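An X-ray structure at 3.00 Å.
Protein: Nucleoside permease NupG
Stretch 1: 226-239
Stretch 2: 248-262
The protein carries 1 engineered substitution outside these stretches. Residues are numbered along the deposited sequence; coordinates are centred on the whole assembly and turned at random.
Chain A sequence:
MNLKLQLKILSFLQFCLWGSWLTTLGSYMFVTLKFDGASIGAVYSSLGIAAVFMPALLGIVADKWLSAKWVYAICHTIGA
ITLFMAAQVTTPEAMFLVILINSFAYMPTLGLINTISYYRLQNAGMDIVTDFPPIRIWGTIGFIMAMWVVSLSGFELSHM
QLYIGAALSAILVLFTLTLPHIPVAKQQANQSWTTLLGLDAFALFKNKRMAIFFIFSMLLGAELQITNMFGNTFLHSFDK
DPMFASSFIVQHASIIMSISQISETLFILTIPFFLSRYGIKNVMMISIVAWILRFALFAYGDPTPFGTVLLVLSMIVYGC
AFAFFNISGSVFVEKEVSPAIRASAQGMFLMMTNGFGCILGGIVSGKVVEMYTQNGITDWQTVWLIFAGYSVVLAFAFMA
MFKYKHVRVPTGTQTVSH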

# COMPACT_ATOMS: atom_id res chain seq x y z
N ILE A 226 -2.53 -8.47 -1.07
CA ILE A 226 -3.21 -9.50 -1.92
C ILE A 226 -4.64 -9.09 -2.22
O ILE A 226 -5.05 -9.18 -3.36
N THR A 227 -5.37 -8.68 -1.20
CA THR A 227 -6.77 -8.22 -1.31
C THR A 227 -6.81 -6.99 -2.22
O THR A 227 -7.69 -6.90 -3.06
N ASN A 228 -5.83 -6.10 -2.09
CA ASN A 228 -5.75 -4.86 -2.89
C ASN A 228 -5.27 -5.17 -4.30
O ASN A 228 -5.45 -4.33 -5.16
N MET A 229 -4.65 -6.32 -4.52
CA MET A 229 -4.19 -6.65 -5.89
C MET A 229 -5.30 -7.39 -6.63
O MET A 229 -5.49 -7.11 -7.79
N PHE A 230 -6.06 -8.25 -5.98
CA PHE A 230 -6.99 -9.02 -6.79
C PHE A 230 -8.43 -8.96 -6.30
O PHE A 230 -9.24 -9.74 -6.80
N GLY A 231 -8.78 -8.10 -5.35
CA GLY A 231 -10.13 -8.13 -4.84
C GLY A 231 -11.10 -7.56 -5.85
O GLY A 231 -12.23 -8.04 -5.99
N ASN A 232 -10.66 -6.57 -6.60
CA ASN A 232 -11.49 -6.02 -7.64
C ASN A 232 -11.67 -7.05 -8.76
O ASN A 232 -12.76 -7.18 -9.33
N THR A 233 -10.61 -7.82 -9.05
CA THR A 233 -10.71 -8.89 -10.05
C THR A 233 -11.60 -10.02 -9.57
O THR A 233 -12.33 -10.61 -10.37
N PHE A 234 -11.57 -10.30 -8.27
CA PHE A 234 -12.45 -11.31 -7.71
C PHE A 234 -13.91 -10.87 -7.75
O PHE A 234 -14.80 -11.68 -8.00
N LEU A 235 -14.16 -9.58 -7.54
CA LEU A 235 -15.55 -9.11 -7.62
C LEU A 235 -16.04 -9.03 -9.06
O LEU A 235 -17.21 -9.30 -9.34
N HIS A 236 -15.15 -8.68 -9.98
CA HIS A 236 -15.50 -8.72 -11.38
C HIS A 236 -15.58 -10.15 -11.92
O HIS A 236 -16.20 -10.38 -12.95
N SER A 237 -14.98 -11.12 -11.22
CA SER A 237 -15.06 -12.52 -11.63
C SER A 237 -16.50 -12.96 -11.86
O SER A 237 -16.75 -13.86 -12.68
N PHE A 238 -17.45 -12.34 -11.16
CA PHE A 238 -18.84 -12.75 -11.24
C PHE A 238 -19.54 -12.23 -12.48
O PHE A 238 -20.78 -12.21 -12.51
N ASP A 239 -18.79 -11.77 -13.47
CA ASP A 239 -19.36 -11.55 -14.80
C ASP A 239 -20.03 -12.82 -15.31
O ASP A 239 -21.18 -12.79 -15.77
N PHE A 248 -24.64 -4.31 -8.33
CA PHE A 248 -23.84 -3.12 -8.09
C PHE A 248 -22.42 -3.48 -7.67
O PHE A 248 -21.46 -2.88 -8.15
N ILE A 249 -22.28 -4.47 -6.78
CA ILE A 249 -20.94 -4.82 -6.30
C ILE A 249 -20.15 -5.52 -7.40
O ILE A 249 -18.91 -5.48 -7.42
N VAL A 250 -20.85 -6.15 -8.35
CA VAL A 250 -20.20 -6.65 -9.55
C VAL A 250 -19.82 -5.50 -10.46
O VAL A 250 -18.69 -5.42 -10.96
N GLN A 251 -20.77 -4.59 -10.70
CA GLN A 251 -20.53 -3.50 -11.62
C GLN A 251 -19.45 -2.57 -11.09
O GLN A 251 -18.53 -2.19 -11.83
N HIS A 252 -19.48 -2.26 -9.78
CA HIS A 252 -18.64 -1.23 -9.18
C HIS A 252 -17.92 -1.82 -7.99
O HIS A 252 -18.29 -1.56 -6.84
N ALA A 253 -16.91 -2.63 -8.26
CA ALA A 253 -16.20 -3.28 -7.18
C ALA A 253 -15.41 -2.28 -6.36
O ALA A 253 -15.37 -2.39 -5.12
N SER A 254 -14.79 -1.29 -7.01
CA SER A 254 -14.04 -0.27 -6.29
C SER A 254 -14.91 0.40 -5.22
O SER A 254 -14.40 0.75 -4.15
N ILE A 255 -16.21 0.48 -5.44
CA ILE A 255 -17.09 1.08 -4.44
C ILE A 255 -17.21 0.18 -3.21
O ILE A 255 -17.29 0.66 -2.08
N ILE A 256 -17.21 -1.14 -3.39
CA ILE A 256 -17.31 -2.03 -2.23
C ILE A 256 -15.95 -2.18 -1.54
O ILE A 256 -15.85 -2.11 -0.31
N MET A 257 -14.88 -2.36 -2.33
CA MET A 257 -13.53 -2.36 -1.81
C MET A 257 -13.21 -1.10 -1.03
O MET A 257 -12.40 -1.15 -0.11
N SER A 258 -13.80 0.05 -1.36
CA SER A 258 -13.45 1.27 -0.63
C SER A 258 -13.67 1.11 0.88
O SER A 258 -12.87 1.61 1.69
N ILE A 259 -14.74 0.39 1.27
CA ILE A 259 -15.00 0.13 2.68
C ILE A 259 -13.76 -0.41 3.35
O ILE A 259 -13.54 -0.17 4.55
N SER A 260 -12.88 -1.06 2.58
CA SER A 260 -11.59 -1.48 3.11
C SER A 260 -10.77 -0.28 3.58
O SER A 260 -10.30 -0.26 4.73
N GLN A 261 -10.62 0.75 2.73
CA GLN A 261 -9.83 1.92 3.11
C GLN A 261 -10.52 2.74 4.19
O GLN A 261 -9.87 3.26 5.11
N ILE A 262 -11.84 2.86 4.07
CA ILE A 262 -12.65 3.47 5.11
C ILE A 262 -12.30 2.87 6.47
O ILE A 262 -11.92 3.57 7.42

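The helix of stretch 1 and the second helix of stretch 2 run roughly antiparallel, their N-to-C directions 141° apart and their axes 9.4 Å apart at closest approach. No hydrogen bond joins them, so the interface rests on packing of side chains against one another and against backbone. At Ile 249 (chi1 p, chi2 t) it is the carbonyl that makes the contact, with O 4.0 Å from Leu 235 CB. Val 250, a t rotamer whose CB points sideways, has 87 Å² covered by stretch 1: its CG2 lies 3.5 Å from Phe 238 CB and 3.7 Å from Leu 235 O, while CG1 is 4.0 Å from Asp 239 OD1. Its carbonyl sits over one face of the His 236 ring, Val 250 O being 3.3 Å from His 236 CE1; His 236 NE2 is hydrogen-bonded elsewhere in the structure.

Ala 253 points toward stretch 1 where the backbones draw close, its CA 5.5 Å from the CA of Asn 232. The small side chain fits against Leu 235, CB to CB at 3.5 Å, and against Asn 232, whose ND2 is 3.4 Å from Ala 253 CB. Asn 232 ND2 also approaches Ser 254 OG at 3.3 Å, but the angle is too poor for a hydrogen bond. Leu 235 (m, t) is a knob among Ile 249, Ala 253, Ile 256 and Met 257; its CD1 reaches Ile 256 CB at 4.3 Å and Met 257 CG at 4.2 Å.

Met 257 returns the arrangement. With all three chi angles in m, it inserts among Thr 227, Gly 231, Asn 232 and Leu 235, placing Met 257 CE 3.3 Å from Thr 227 O and 3.9 Å from Gly 231 CA. Glycine makes this room: an ideal CB on Gly 231 would lie 2.5 Å from Met 257 CE. Farther along, Gln 261 bends its end inward, with OE1 4.0 Å from Asn 228 OD1.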

# COMPACT_ATOMS: atom_id res chain seq x y z
CB ILE A 226 -3.19 -10.86 -1.22
CG1 ILE A 226 -1.80 -11.47 -1.24
CG2 ILE A 226 -4.20 -11.78 -1.86
CD1 ILE A 226 -1.80 -12.86 -0.76
CB THR A 227 -7.24 -7.95 0.11
OG1 THR A 227 -8.35 -7.07 0.11
CG2 THR A 227 -6.13 -7.34 0.93
CB ASN A 228 -4.82 -3.84 -2.24
CG ASN A 228 -5.38 -3.28 -0.95
OD1 ASN A 228 -6.58 -3.31 -0.73
ND2 ASN A 228 -4.51 -2.77 -0.10
CB MET A 229 -2.97 -7.56 -5.86
CG MET A 229 -1.73 -6.92 -5.31
SD MET A 229 -0.33 -8.04 -5.41
CE MET A 229 -0.72 -9.12 -4.04
CB PHE A 230 -6.58 -10.49 -6.88
CG PHE A 230 -5.21 -10.71 -7.47
CD1 PHE A 230 -5.05 -10.82 -8.84
CD2 PHE A 230 -4.10 -10.85 -6.65
CE1 PHE A 230 -3.80 -11.03 -9.38
CE2 PHE A 230 -2.85 -11.06 -7.18
CZ PHE A 230 -2.69 -11.14 -8.54
CB ASN A 232 -10.86 -4.73 -8.15
CG ASN A 232 -11.61 -4.13 -9.29
OD1 ASN A 232 -11.48 -4.53 -10.44
ND2 ASN A 232 -12.40 -3.11 -8.96
CB THR A 233 -9.32 -9.43 -10.42
OG1 THR A 233 -8.42 -8.34 -10.67
CG2 THR A 233 -9.40 -10.30 -11.65
CB PHE A 234 -11.97 -11.67 -6.30
CG PHE A 234 -13.05 -12.21 -5.40
CD1 PHE A 234 -13.61 -13.45 -5.63
CD2 PHE A 234 -13.55 -11.44 -4.36
CE1 PHE A 234 -14.62 -13.95 -4.81
CE2 PHE A 234 -14.56 -11.93 -3.53
CZ PHE A 234 -15.09 -13.18 -3.76
CB LEU A 235 -15.68 -7.75 -6.94
CG LEU A 235 -15.52 -7.80 -5.43
CD1 LEU A 235 -15.73 -6.42 -4.88
CD2 LEU A 235 -16.56 -8.72 -4.89
CB HIS A 236 -14.50 -7.85 -12.14
CG HIS A 236 -14.92 -6.41 -12.21
ND1 HIS A 236 -15.88 -5.95 -13.08
CD2 HIS A 236 -14.55 -5.35 -11.45
CE1 HIS A 236 -16.06 -4.65 -12.88
NE2 HIS A 236 -15.26 -4.27 -11.90
CB SER A 237 -14.42 -13.41 -10.56
OG SER A 237 -15.36 -13.90 -9.62
CB PHE A 238 -19.59 -12.29 -10.00
CG PHE A 238 -19.06 -12.87 -8.75
CD1 PHE A 238 -19.38 -14.15 -8.38
CD2 PHE A 238 -18.21 -12.14 -7.95
CE1 PHE A 238 -18.89 -14.68 -7.22
CE2 PHE A 238 -17.70 -12.67 -6.79
CZ PHE A 238 -18.04 -13.95 -6.43
CB ASP A 239 -18.25 -11.11 -15.74
CG ASP A 239 -17.95 -9.64 -15.65
OD1 ASP A 239 -18.61 -8.95 -14.86
OD2 ASP A 239 -17.01 -9.20 -16.32
CB PHE A 248 -24.50 -2.25 -7.01
CG PHE A 248 -23.82 -0.93 -6.81
CD1 PHE A 248 -23.32 -0.23 -7.91
CD2 PHE A 248 -23.63 -0.39 -5.55
CE1 PHE A 248 -22.69 0.99 -7.76
CE2 PHE A 248 -22.98 0.82 -5.40
CZ PHE A 248 -22.51 1.50 -6.50
CB ILE A 249 -21.04 -5.65 -5.01
CG1 ILE A 249 -21.40 -7.10 -5.31
CG2 ILE A 249 -22.10 -5.05 -4.08
CD1 ILE A 249 -21.84 -7.82 -4.07
CB VAL A 250 -21.11 -7.64 -10.29
CG1 VAL A 250 -20.80 -7.62 -11.75
CG2 VAL A 250 -20.87 -9.02 -9.79
CB GLN A 251 -21.85 -2.73 -11.88
CG GLN A 251 -22.86 -3.36 -12.89
CD GLN A 251 -22.35 -3.37 -14.33
OE1 GLN A 251 -21.16 -3.61 -14.58
NE2 GLN A 251 -23.25 -3.07 -15.29
CB HIS A 252 -19.47 -0.05 -8.78
CG HIS A 252 -20.04 0.67 -9.96
ND1 HIS A 252 -21.32 0.45 -10.41
CD2 HIS A 252 -19.48 1.55 -10.82
CE1 HIS A 252 -21.54 1.20 -11.48
NE2 HIS A 252 -20.43 1.87 -11.75
CB ALA A 253 -15.27 -4.37 -7.72
CB SER A 254 -13.45 0.74 -7.26
OG SER A 254 -12.58 0.11 -8.17
CB ILE A 255 -18.47 1.38 -5.06
CG1 ILE A 255 -18.26 2.20 -6.32
CG2 ILE A 255 -19.33 2.18 -4.11
CD1 ILE A 255 -17.43 3.41 -6.06
CB ILE A 256 -17.89 -3.39 -2.66
CG1 ILE A 256 -19.20 -3.15 -3.41
CG2 ILE A 256 -18.03 -4.32 -1.44
CD1 ILE A 256 -20.21 -2.30 -2.64
CB MET A 257 -12.52 -2.54 -2.96
CG MET A 257 -12.64 -3.88 -3.70
SD MET A 257 -12.12 -5.36 -2.77
CE MET A 257 -10.38 -5.11 -2.44
CB SER A 258 -14.26 2.44 -1.16
OG SER A 258 -15.63 2.18 -0.94
CB ILE A 259 -16.20 -0.82 2.82
CG1 ILE A 259 -17.37 -0.26 2.02
CG2 ILE A 259 -16.55 -1.03 4.29
CD1 ILE A 259 -18.61 -1.08 2.15
CB SER A 260 -10.84 -2.29 2.05
OG SER A 260 -11.57 -3.48 1.71
CB GLN A 261 -9.59 2.80 1.90
CG GLN A 261 -9.51 2.02 0.65
CD GLN A 261 -8.47 0.97 0.70
OE1 GLN A 261 -8.73 -0.20 0.43
NE2 GLN A 261 -7.25 1.37 1.00
CB ILE A 262 -14.14 3.28 4.77
CG1 ILE A 262 -14.48 3.94 3.46
CG2 ILE A 262 -15.01 4.01 5.77
CD1 ILE A 262 -15.96 3.87 3.15